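Local coordinates for TonB-dependent siderophore receptor (Pseudomonas aeruginosa 39016, PDB 5NEC), which probably takes up ferric siderophores, and siderophore-drug conjugates, across the outer membrane in a TonB-dependent manner, at residues S372-Y377 with A424-V429. Numbering follows the deposited sequence.
Sequences SKRDGY and APLNTV
S372 pairs with T428 and R374 with L426, each an antiparallel hydrogen-bonded pair held by two backbone hydrogen bonds. The bond from R374 N to L426 O, 2.8 Å long, is nearly straight at 178°. That same L426 O also accepts a hydrogen bond from a water, 2.9 Å from the water oxygen. The water further joins S372 OG and T428 OG1, whose oxygens stand 3.9 Å apart, too far for a direct bond; S372 OG is placed there by a chi1 of 73°, between the backbone N and carbonyl carbon. On this face the R374 guanidinium meets L426 obliquely, NH2 lying 3.8 Å from CD2. K373 and N427, the non-hydrogen-bonded pair, lie on the other face, where N427 OD1 rests 3.4 Å from K373 CG, a contact with the aliphatic part of the lysine. Beyond the R374-L426 pair, where D375 faces P425, a side chain supplies the next bond between the segments: D375 OD1 accepts the A424 N-H at 2.8 Å, on its syn side and 27° out of the carboxylate plane. The other carboxylate oxygen, OD2, forms a salt bridge with R421 and takes a hydrogen bond from Y423 N, so the carboxylate ties the returning chain to strand 357-379 just before 426-444 begins. The contact joins these two neighbouring strands of the TonB-dependent receptor barrel where the chain returns after the 46 residues between the segments, next to the pairing of 357-379 with the short strand 419-421; strand 327-354 flanks 357-379, and strand 447-464 flanks 426-444.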
loop_
_atom_site.group_PDB
_atom_site.type_symbol
_atom_site.label_atom_id
_atom_site.label_comp_id
_atom_site.label_asym_id
_atom_site.label_seq_id
_atom_site.Cartn_x
_atom_site.Cartn_y
_atom_site.Cartn_z
ATOM N N SER A 372 8.205 19.574 -5.263
ATOM C CA SER A 372 7.665 18.779 -6.361
ATOM C C SER A 372 7.569 19.603 -7.632
ATOM O O SER A 372 7.320 20.802 -7.592
ATOM C CB SER A 372 6.335 18.125 -5.993
ATOM O OG SER A 372 5.309 19.063 -5.952
ATOM N N LYS A 373 7.806 18.940 -8.753
ATOM C CA LYS A 373 7.697 19.536 -10.068
ATOM C C LYS A 373 6.772 18.654 -10.874
ATOM O O LYS A 373 7.128 17.522 -11.144
ATOM C CB LYS A 373 9.070 19.601 -10.723
ATOM C CG LYS A 373 10.063 20.389 -9.900
ATOM C CD LYS A 373 11.368 20.642 -10.663
ATOM C CE LYS A 373 12.108 21.891 -10.155
ATOM N NZ LYS A 373 13.326 21.559 -9.352
ATOM N N ARG A 374 5.594 19.167 -11.239
ATOM C CA ARG A 374 4.641 18.425 -12.083
ATOM C C ARG A 374 4.599 19.003 -13.503
ATOM O O ARG A 374 4.276 20.160 -13.690
ATOM C CB ARG A 374 3.236 18.384 -11.451
ATOM C CG ARG A 374 2.292 17.394 -12.178
ATOM C CD ARG A 374 0.867 17.251 -11.640
ATOM N NE ARG A 374 0.142 18.530 -11.522
ATOM C CZ ARG A 374 -0.518 19.170 -12.497
ATOM N NH1 ARG A 374 -0.574 18.690 -13.741
ATOM N NH2 ARG A 374 -1.127 20.331 -12.220
ATOM N N ASP A 375 4.945 18.196 -14.498
ATOM C CA ASP A 375 4.861 18.590 -15.911
ATOM C C ASP A 375 4.058 17.509 -16.665
ATOM O O ASP A 375 3.357 16.740 -16.048
ATOM C CB ASP A 375 6.277 18.789 -16.482
ATOM C CG ASP A 375 6.298 19.686 -17.755
ATOM O OD1 ASP A 375 5.714 20.787 -17.732
ATOM O OD2 ASP A 375 6.897 19.284 -18.787
ATOM N N GLY A 376 4.127 17.473 -17.987
ATOM C CA GLY A 376 3.460 16.460 -18.778
ATOM C C GLY A 376 3.868 16.532 -20.236
ATOM O O GLY A 376 4.868 17.152 -20.564
ATOM N N TYR A 377 3.083 15.889 -21.098
ATOM C CA TYR A 377 3.295 15.863 -22.534
ATOM C C TYR A 377 2.081 16.471 -23.241
ATOM O O TYR A 377 1.007 16.510 -22.683
ATOM C CB TYR A 377 3.468 14.426 -23.038
ATOM C CG TYR A 377 4.705 13.717 -22.563
ATOM C CD1 TYR A 377 5.930 13.869 -23.230
ATOM C CD2 TYR A 377 4.663 12.871 -21.460
ATOM C CE1 TYR A 377 7.080 13.217 -22.801
ATOM C CE2 TYR A 377 5.805 12.213 -21.019
ATOM C CZ TYR A 377 7.011 12.395 -21.689
ATOM O OH TYR A 377 8.122 11.719 -21.253
ATOM N N ALA A 424 6.345 23.296 -18.842
ATOM C CA ALA A 424 5.644 24.401 -18.206
ATOM C C ALA A 424 5.056 23.874 -16.907
ATOM O O ALA A 424 3.850 23.754 -16.765
ATOM C CB ALA A 424 4.559 24.932 -19.139
ATOM N N PRO A 425 5.927 23.558 -15.937
ATOM C CA PRO A 425 5.515 22.791 -14.780
ATOM C C PRO A 425 4.803 23.564 -13.671
ATOM O O PRO A 425 4.915 24.771 -13.602
ATOM C CB PRO A 425 6.849 22.270 -14.238
ATOM C CG PRO A 425 7.803 23.339 -14.574
ATOM C CD PRO A 425 7.350 23.934 -15.862
ATOM N N LEU A 426 4.106 22.836 -12.801
ATOM C CA LEU A 426 3.671 23.375 -11.517
ATOM C C LEU A 426 4.734 22.950 -10.513
ATOM O O LEU A 426 4.956 21.745 -10.326
ATOM C CB LEU A 426 2.296 22.831 -11.111
ATOM C CG LEU A 426 1.782 23.124 -9.696
ATOM C CD1 LEU A 426 1.587 24.618 -9.481
ATOM C CD2 LEU A 426 0.461 22.379 -9.498
ATOM N N ASN A 427 5.400 23.930 -9.901
ATOM C CA ASN A 427 6.481 23.694 -8.956
ATOM C C ASN A 427 6.036 24.091 -7.567
ATOM O O ASN A 427 5.668 25.233 -7.350
ATOM C CB ASN A 427 7.701 24.533 -9.309
ATOM C CG ASN A 427 8.361 24.103 -10.600
ATOM O OD1 ASN A 427 8.196 22.977 -11.080
ATOM N ND2 ASN A 427 9.113 25.018 -11.184
ATOM N N THR A 428 6.105 23.169 -6.624
ATOM C CA THR A 428 5.619 23.393 -5.281
ATOM C C THR A 428 6.715 23.129 -4.245
ATOM O O THR A 428 7.401 22.110 -4.318
ATOM C CB THR A 428 4.428 22.461 -4.991
ATOM O OG1 THR A 428 3.487 22.523 -6.080
ATOM C CG2 THR A 428 3.743 22.846 -3.668
ATOM N N VAL A 429 6.870 24.045 -3.290
ATOM C CA VAL A 429 7.799 23.878 -2.175
ATOM C C VAL A 429 6.990 23.878 -0.874
ATOM O O VAL A 429 6.350 24.879 -0.553
ATOM C CB VAL A 429 8.862 24.998 -2.158
ATOM C CG1 VAL A 429 9.755 24.887 -0.923
ATOM C CG2 VAL A 429 9.695 24.945 -3.440
HETATM O O HOH W 1 3.809 20.577 -7.920
#